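LP04448p (Drosophila melanogaster, PDB 2QK2) probably binds tubulin through its TOG domains and so takes part in controlling growth at microtubule plus ends, as in other XMAP215-family proteins. Local coordinates at residues V72-A77 against P112-A117; C80-A85 against R119-A124; S195-L200 against A225-C230. All coordinates share one frame; numbering follows the deposited sequence.

Contact 1: residues V72-A77 against P112-A117; sequences VLVAMA and PNVVTA
This is a small, apolar helix-to-helix packing contact between the start of helix 71-88 and the first turns of helix 112-126, where two neighbouring helices run side by side in the same direction. Over these turns the axes come within 8.3 Å and are inclined at 19°, and no hydrogen bond crosses between them. Ala75 sits closest in register to Val114, their CA atoms 4.6 Å apart, and it carries the largest share of the buried surface. Its methyl lies over the backbone of the opposing turn, with CB 4.1 Å from Asn113 O, while Val114 CG2 comes up beside it at 4.4 Å from Ala75 CB. On the buried side the two valines meet methyl to methyl: both hold CG1 anti to the backbone N, so that Val74 CG1 and Val114 CG1 touch at 3.8 Å as the side chains cross obliquely. Further along, Ala117 turns its methyl toward the partner helix, and Ala117 CB rests 3.4 Å from the carbonyl Ala75 O. The alanines put little beyond CB between the backbones, while the valines fill the flank, in keeping with the stacked helices of the HEAT-repeat solenoid that a TOG domain is built from. Val74 also touches Lys106 and Val114 touches Glu109, both in loops. Helix 71-88 presents another face to helix 29-45, with Leu73 on Trp29 and Met76, present as selenomethionine, on Leu36. At the solvent-facing start of helix 112-126, Thr116 OG1 donates to Pro112 O at 3.0 Å, standing 32° out of the carbonyl plane, and Thr116 N donates to the same oxygen, which is therefore gripped twice.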
loop_
_atom_site.group_PDB
_atom_site.type_symbol
_atom_site.label_atom_id
_atom_site.label_comp_id
_atom_site.label_asym_id
_atom_site.label_seq_id
_atom_site.Cartn_x
_atom_site.Cartn_y
_atom_site.Cartn_z
ATOM N N VAL A 72 14.652 8.792 -8.155
ATOM C CA VAL A 72 15.513 7.888 -7.401
ATOM C C VAL A 72 15.266 8.111 -5.902
ATOM O O VAL A 72 15.258 7.164 -5.111
ATOM C CB VAL A 72 17.006 8.131 -7.723
ATOM C CG1 VAL A 72 17.882 7.454 -6.688
ATOM C CG2 VAL A 72 17.324 7.579 -9.107
ATOM N N LEU A 73 15.063 9.369 -5.527
ATOM C CA LEU A 73 14.797 9.733 -4.138
ATOM C C LEU A 73 13.392 9.276 -3.731
ATOM O O LEU A 73 13.177 8.829 -2.609
ATOM C CB LEU A 73 14.941 11.248 -3.963
ATOM C CG LEU A 73 16.282 11.752 -3.404
ATOM C CD1 LEU A 73 17.431 10.867 -3.854
ATOM C CD2 LEU A 73 16.492 13.197 -3.834
ATOM N N VAL A 74 12.439 9.388 -4.651
ATOM C CA VAL A 74 11.075 8.954 -4.383
ATOM C C VAL A 74 11.082 7.458 -4.059
ATOM O O VAL A 74 10.494 7.033 -3.060
ATOM C CB VAL A 74 10.162 9.220 -5.593
ATOM C CG1 VAL A 74 8.794 8.577 -5.382
ATOM C CG2 VAL A 74 10.011 10.730 -5.789
ATOM N N ALA A 75 11.769 6.668 -4.884
ATOM C CA ALA A 75 11.857 5.220 -4.670
ATOM C C ALA A 75 12.533 4.892 -3.345
ATOM O O ALA A 75 12.075 4.016 -2.611
ATOM C CB ALA A 75 12.628 4.550 -5.818
HETATM N N MSE A 76 13.631 5.580 -3.041
HETATM C CA MSE A 76 14.334 5.330 -1.780
HETATM C C MSE A 76 13.441 5.663 -0.583
HETATM O O MSE A 76 13.419 4.933 0.411
HETATM C CB MSE A 76 15.614 6.170 -1.686
HETATM C CG MSE A 76 16.736 5.785 -2.656
HETATM SE SE MSE A 76 18.280 6.954 -2.341
HETATM C CE MSE A 76 19.013 6.091 -0.788
ATOM N N ALA A 77 12.724 6.778 -0.675
ATOM C CA ALA A 77 11.834 7.199 0.403
ATOM C C ALA A 77 10.683 6.197 0.555
ATOM O O ALA A 77 10.240 5.911 1.667
ATOM C CB ALA A 77 11.293 8.601 0.118
ATOM N N PRO A 112 8.655 1.998 -13.232
ATOM C CA PRO A 112 8.559 0.729 -12.502
ATOM C C PRO A 112 9.266 0.637 -11.149
ATOM O O PRO A 112 8.747 0.012 -10.218
ATOM C CB PRO A 112 9.082 -0.296 -13.516
ATOM C CG PRO A 112 10.026 0.511 -14.357
ATOM C CD PRO A 112 9.255 1.788 -14.561
ATOM N N ASN A 113 10.439 1.246 -11.030
ATOM C CA ASN A 113 11.164 1.193 -9.764
ATOM C C ASN A 113 10.432 1.944 -8.663
ATOM O O ASN A 113 10.456 1.531 -7.506
ATOM C CB ASN A 113 12.575 1.737 -9.945
ATOM C CG ASN A 113 13.394 0.871 -10.870
ATOM O OD1 ASN A 113 13.152 0.834 -12.081
ATOM N ND2 ASN A 113 14.353 0.144 -10.305
ATOM N N VAL A 114 9.781 3.043 -9.030
ATOM C CA VAL A 114 9.015 3.825 -8.074
ATOM C C VAL A 114 7.755 3.034 -7.726
ATOM O O VAL A 114 7.379 2.938 -6.558
ATOM C CB VAL A 114 8.606 5.195 -8.656
ATOM C CG1 VAL A 114 7.581 5.876 -7.739
ATOM C CG2 VAL A 114 9.829 6.080 -8.800
ATOM N N VAL A 115 7.113 2.463 -8.743
ATOM C CA VAL A 115 5.898 1.685 -8.533
ATOM C C VAL A 115 6.140 0.544 -7.544
ATOM O O VAL A 115 5.346 0.332 -6.623
ATOM C CB VAL A 115 5.353 1.113 -9.875
ATOM C CG1 VAL A 115 4.190 0.159 -9.608
ATOM C CG2 VAL A 115 4.873 2.261 -10.772
ATOM N N THR A 116 7.238 -0.181 -7.723
ATOM C CA THR A 116 7.567 -1.284 -6.826
ATOM C C THR A 116 7.720 -0.800 -5.378
ATOM O O THR A 116 7.197 -1.419 -4.449
ATOM C CB THR A 116 8.872 -1.978 -7.264
ATOM O OG1 THR A 116 8.695 -2.529 -8.573
ATOM C CG2 THR A 116 9.241 -3.094 -6.296
ATOM N N ALA A 117 8.435 0.307 -5.193
ATOM C CA ALA A 117 8.648 0.866 -3.860
ATOM C C ALA A 117 7.328 1.350 -3.253
ATOM O O ALA A 117 7.077 1.145 -2.065
ATOM C CB ALA A 117 9.654 2.017 -3.925
#

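Contact 2: residues C80-A85 against R119-A124; sequences CLALLA and REAIDA
Three alanines, Ala82 on one helix and Ala121 and Ala124 on the other, do most of the work where helix 71-88 packs against helix 112-126. Ala82 points across the interface, and its methyl settles mainly onto the opposing main chain: Ala82 CB lies 3.6 Å from Ala121 CA and also touches Glu120 C. The backbones are correspondingly near, with the CA atoms of Ala82 and Ala121 only 3.8 Å apart. Ala121 returns the contact, its methyl lying alongside the Ala82 backbone, with CB 4.1 Å from Ala82 N, and also touching Leu81 CB on the buried flank. One turn on, Ala124 CB stands 3.5 Å from the carbonyl Ala82 O and also meets Ala85 CB, 3.8 Å away, methyl to methyl. With no branch beyond CB in the way, the segment axes close to 7.6 Å at an angle of 23°, a close, near-parallel pairing of helices within the HEAT-repeat solenoid. Leu84 on the first helix touches helix 55-67, and Ile122 on the second packs on Phe156 of helix 147-161, so each helix of the pair turns another face to a further helix of the domain. At one edge, of the Glu120 side chain, CB makes the contact; its extended chain carries the carboxylate to a salt bridge with Lys79. Toward the C-terminal end of both segments, a single water donates to both Ala85 O and Ala124 O, 2.8 Å from each oxygen, tying the two main chains together without any direct bond between them.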
loop_
_atom_site.group_PDB
_atom_site.type_symbol
_atom_site.label_atom_id
_atom_site.label_comp_id
_atom_site.label_asym_id
_atom_site.label_seq_id
_atom_site.Cartn_x
_atom_site.Cartn_y
_atom_site.Cartn_z
ATOM N N CYS A 80 12.162 3.107 2.301
ATOM C CA CYS A 80 12.354 3.390 3.722
ATOM C C CYS A 80 11.027 3.376 4.484
ATOM O O CYS A 80 10.958 2.880 5.606
ATOM C CB CYS A 80 13.027 4.753 3.912
ATOM S SG CYS A 80 14.798 4.775 3.547
ATOM N N LEU A 81 9.977 3.924 3.875
ATOM C CA LEU A 81 8.670 3.969 4.515
ATOM C C LEU A 81 8.138 2.548 4.710
ATOM O O LEU A 81 7.547 2.226 5.746
ATOM C CB LEU A 81 7.691 4.791 3.672
ATOM C CG LEU A 81 6.314 5.067 4.289
ATOM C CD1 LEU A 81 6.466 5.784 5.628
ATOM C CD2 LEU A 81 5.494 5.911 3.332
ATOM N N ALA A 82 8.366 1.700 3.713
ATOM C CA ALA A 82 7.933 0.307 3.773
ATOM C C ALA A 82 8.647 -0.418 4.914
ATOM O O ALA A 82 8.015 -1.112 5.706
ATOM C CB ALA A 82 8.229 -0.394 2.444
ATOM N N LEU A 83 9.964 -0.247 5.005
ATOM C CA LEU A 83 10.733 -0.906 6.055
ATOM C C LEU A 83 10.342 -0.376 7.428
ATOM O O LEU A 83 10.308 -1.127 8.405
ATOM C CB LEU A 83 12.236 -0.714 5.826
ATOM C CG LEU A 83 12.795 -1.349 4.544
ATOM C CD1 LEU A 83 14.238 -0.917 4.333
ATOM C CD2 LEU A 83 12.696 -2.858 4.633
ATOM N N LEU A 84 10.038 0.914 7.501
ATOM C CA LEU A 84 9.636 1.514 8.763
ATOM C C LEU A 84 8.294 0.911 9.197
ATOM O O LEU A 84 8.116 0.525 10.358
ATOM C CB LEU A 84 9.507 3.035 8.609
ATOM C CG LEU A 84 9.041 3.835 9.833
ATOM C CD1 LEU A 84 10.053 3.694 10.971
ATOM C CD2 LEU A 84 8.876 5.303 9.444
ATOM N N ALA A 85 7.350 0.822 8.262
ATOM C CA ALA A 85 6.037 0.268 8.581
ATOM C C ALA A 85 6.151 -1.202 8.992
ATOM O O ALA A 85 5.435 -1.654 9.881
ATOM C CB ALA A 85 5.094 0.419 7.391
ATOM N N ARG A 119 4.294 0.233 -3.940
ATOM C CA ARG A 119 3.497 -0.942 -3.597
ATOM C C ARG A 119 3.977 -1.517 -2.268
ATOM O O ARG A 119 3.177 -1.817 -1.387
ATOM C CB ARG A 119 3.614 -2.018 -4.678
ATOM C CG ARG A 119 2.899 -1.694 -5.979
ATOM C CD ARG A 119 3.047 -2.845 -6.974
ATOM N NE ARG A 119 2.390 -2.554 -8.245
ATOM C CZ ARG A 119 2.499 -3.315 -9.330
ATOM N NH1 ARG A 119 3.237 -4.418 -9.294
ATOM N NH2 ARG A 119 1.888 -2.966 -10.456
ATOM N N GLU A 120 5.290 -1.675 -2.129
ATOM C CA GLU A 120 5.847 -2.212 -0.893
ATOM C C GLU A 120 5.430 -1.360 0.296
ATOM O O GLU A 120 5.036 -1.882 1.339
ATOM C CB GLU A 120 7.371 -2.255 -0.958
ATOM C CG GLU A 120 7.922 -3.356 -1.817
ATOM C CD GLU A 120 9.438 -3.370 -1.813
ATOM O OE1 GLU A 120 10.027 -3.350 -0.709
ATOM O OE2 GLU A 120 10.038 -3.405 -2.908
ATOM N N ALA A 121 5.511 -0.045 0.126
ATOM C CA ALA A 121 5.156 0.873 1.195
ATOM C C ALA A 121 3.686 0.789 1.575
ATOM O O ALA A 121 3.361 0.597 2.747
ATOM C CB ALA A 121 5.513 2.310 0.804
ATOM N N ILE A 122 2.791 0.926 0.602
ATOM C CA ILE A 122 1.378 0.877 0.941
ATOM C C ILE A 122 0.957 -0.496 1.467
ATOM O O ILE A 122 0.071 -0.589 2.319
ATOM C CB ILE A 122 0.480 1.328 -0.252
ATOM C CG1 ILE A 122 -0.916 1.676 0.273
ATOM C CG2 ILE A 122 0.388 0.238 -1.312
ATOM C CD1 ILE A 122 -1.764 2.426 -0.719
ATOM N N ASP A 123 1.607 -1.558 0.993
ATOM C CA ASP A 123 1.280 -2.903 1.461
ATOM C C ASP A 123 1.696 -3.085 2.932
ATOM O O ASP A 123 0.936 -3.623 3.744
ATOM C CB ASP A 123 1.972 -3.966 0.592
ATOM C CG ASP A 123 1.319 -4.123 -0.794
ATOM O OD1 ASP A 123 0.314 -3.438 -1.084
ATOM O OD2 ASP A 123 1.818 -4.941 -1.594
ATOM N N ALA A 124 2.902 -2.635 3.271
ATOM C CA ALA A 124 3.390 -2.751 4.640
ATOM C C ALA A 124 2.512 -1.915 5.565
ATOM O O ALA A 124 2.204 -2.318 6.678
ATOM C CB ALA A 124 4.848 -2.286 4.719
HETATM O O HOH W 1 3.024 -2.860 9.249
#

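Contact 3: residues S195-L200 against A225-C230; sequences SSAEAL and AKIKEC
Ile227 is the side chain to follow where helix 221-233 crosses helix 190-207, the segment axes 7.6 Å apart and inclined at 55°. From CB the chain forks. CG1, anti to the carbonyl carbon (chi1 -66°), lies against Ala197, 4.0 Å from Ala197 CA, and also reaches Leu200 CB. CG2, anti to the backbone N, meets the same Leu200 CB and the carbonyl carbon Leu200 C, the latter at 4.1 Å. Chi2 is extended and carries CD1 over Leu200 CB and CD2, 4.1 Å from each, the two side chains crossing obliquely. These are neighbouring helices of the HEAT-repeat domain near the end of the fold. An alanine here removes CG1, CG2 and CD1, and would probably loosen the packing on Leu200 and Ala197 as well as on Leu185 and Ile204, which Ile227 also touches. Beside this, the Ala197 methyl meets Lys226 CB at 4.0 Å, while the lysine's end leads off. A turn later Cys230 SG lies on the backbone of helix 190-207, 3.6 Å from Glu198 CA. With no hydrogen bond across the segments, the crossing depends on shape: apolar carbons and a thiol fitted against Ala197, Leu200 and the Glu198 backbone, so the hold comes from close packing.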
loop_
_atom_site.group_PDB
_atom_site.type_symbol
_atom_site.label_atom_id
_atom_site.label_comp_id
_atom_site.label_asym_id
_atom_site.label_seq_id
_atom_site.Cartn_x
_atom_site.Cartn_y
_atom_site.Cartn_z
ATOM N N SER A 195 -6.995 -4.892 -13.756
ATOM C CA SER A 195 -6.711 -4.716 -12.335
ATOM C C SER A 195 -7.999 -4.838 -11.525
ATOM O O SER A 195 -8.019 -5.464 -10.465
ATOM C CB SER A 195 -6.054 -3.354 -12.099
ATOM O OG SER A 195 -4.791 -3.293 -12.747
ATOM N N SER A 196 -9.079 -4.254 -12.032
ATOM C CA SER A 196 -10.358 -4.327 -11.339
ATOM C C SER A 196 -10.854 -5.771 -11.286
ATOM O O SER A 196 -11.424 -6.204 -10.282
ATOM C CB SER A 196 -11.399 -3.456 -12.045
ATOM O OG SER A 196 -10.979 -2.104 -12.073
ATOM N N ALA A 197 -10.641 -6.513 -12.371
ATOM C CA ALA A 197 -11.062 -7.909 -12.424
ATOM C C ALA A 197 -10.278 -8.719 -11.394
ATOM O O ALA A 197 -10.831 -9.602 -10.736
ATOM C CB ALA A 197 -10.826 -8.484 -13.828
ATOM N N GLU A 198 -8.988 -8.420 -11.262
ATOM C CA GLU A 198 -8.145 -9.137 -10.306
ATOM C C GLU A 198 -8.614 -8.896 -8.874
ATOM O O GLU A 198 -8.655 -9.821 -8.061
ATOM C CB GLU A 198 -6.682 -8.711 -10.447
ATOM C CG GLU A 198 -5.722 -9.634 -9.706
ATOM C CD GLU A 198 -4.266 -9.343 -10.013
ATOM O OE1 GLU A 198 -3.972 -8.845 -11.118
ATOM O OE2 GLU A 198 -3.410 -9.633 -9.156
ATOM N N ALA A 199 -8.984 -7.655 -8.576
ATOM C CA ALA A 199 -9.458 -7.302 -7.244
ATOM C C ALA A 199 -10.793 -7.987 -6.959
ATOM O O ALA A 199 -11.015 -8.522 -5.865
ATOM C CB ALA A 199 -9.611 -5.781 -7.127
ATOM N N LEU A 200 -11.682 -7.959 -7.947
ATOM C CA LEU A 200 -12.999 -8.574 -7.812
ATOM C C LEU A 200 -12.881 -10.085 -7.616
ATOM O O LEU A 200 -13.573 -10.668 -6.780
ATOM C CB LEU A 200 -13.849 -8.277 -9.052
ATOM C CG LEU A 200 -14.948 -7.205 -9.035
ATOM C CD1 LEU A 200 -15.040 -6.506 -7.688
ATOM C CD2 LEU A 200 -14.685 -6.224 -10.153
ATOM N N ALA A 225 -15.865 -13.615 -16.901
ATOM C CA ALA A 225 -14.861 -14.631 -17.205
ATOM C C ALA A 225 -13.488 -14.192 -16.696
ATOM O O ALA A 225 -12.741 -14.998 -16.129
ATOM C CB ALA A 225 -14.808 -14.884 -18.707
ATOM N N LYS A 226 -13.152 -12.921 -16.912
ATOM C CA LYS A 226 -11.871 -12.384 -16.451
ATOM C C LYS A 226 -11.814 -12.496 -14.934
ATOM O O LYS A 226 -10.813 -12.930 -14.366
ATOM C CB LYS A 226 -11.724 -10.911 -16.825
ATOM C CG LYS A 226 -11.685 -10.632 -18.302
ATOM C CD LYS A 226 -11.307 -9.177 -18.562
ATOM C CE LYS A 226 -11.380 -8.838 -20.045
ATOM N NZ LYS A 226 -12.784 -8.828 -20.550
ATOM N N ILE A 227 -12.905 -12.096 -14.288
ATOM C CA ILE A 227 -13.002 -12.144 -12.838
ATOM C C ILE A 227 -12.815 -13.571 -12.322
ATOM O O ILE A 227 -12.053 -13.799 -11.380
ATOM C CB ILE A 227 -14.367 -11.594 -12.369
ATOM C CG1 ILE A 227 -14.453 -10.097 -12.704
ATOM C CG2 ILE A 227 -14.557 -11.837 -10.868
ATOM C CD1 ILE A 227 -15.818 -9.486 -12.438
ATOM N N LYS A 228 -13.503 -14.533 -12.935
ATOM C CA LYS A 228 -13.374 -15.922 -12.494
ATOM C C LYS A 228 -11.963 -16.459 -12.704
ATOM O O LYS A 228 -11.475 -17.248 -11.900
ATOM C CB LYS A 228 -14.399 -16.818 -13.199
ATOM C CG LYS A 228 -15.606 -17.159 -12.320
ATOM C CD LYS A 228 -16.219 -15.903 -11.690
ATOM C CE LYS A 228 -17.423 -16.218 -10.796
ATOM N NZ LYS A 228 -17.108 -17.120 -9.647
ATOM N N GLU A 229 -11.305 -16.040 -13.779
ATOM C CA GLU A 229 -9.938 -16.484 -14.018
ATOM C C GLU A 229 -9.087 -16.019 -12.841
ATOM O O GLU A 229 -8.359 -16.805 -12.226
ATOM C CB GLU A 229 -9.380 -15.869 -15.297
ATOM C CG GLU A 229 -9.707 -16.630 -16.554
ATOM C CD GLU A 229 -8.978 -16.069 -17.757
ATOM O OE1 GLU A 229 -9.355 -14.974 -18.233
ATOM O OE2 GLU A 229 -8.016 -16.721 -18.214
ATOM N N CYS A 230 -9.186 -14.729 -12.533
ATOM C CA CYS A 230 -8.438 -14.153 -11.428
ATOM C C CYS A 230 -8.824 -14.839 -10.123
ATOM O O CYS A 230 -7.965 -15.126 -9.288
ATOM C CB CYS A 230 -8.710 -12.652 -11.337
ATOM S SG CYS A 230 -8.093 -11.717 -12.757
#

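Overall arrangement
Contacts 1 and 2 join the same two helices, 71-88 and 112-126, at successive places along their length, with centres about 11 Å apart. Both are buried, their centres about 13 and 7 Å from the centre of the chain, so contact 2 is the more central. Contact 3 belongs to other helices; its centre is about 19 Å from that of the chain, and it is only partly buried. All three are apolar and lack direct cross-segment hydrogen bonds, yet they differ in character: contact 1 mixes valine with alanine, contact 2 is almost purely alanine and adds a bridging water, and contact 3 replaces near-parallel alignment with a steep crossing filled by larger side chains.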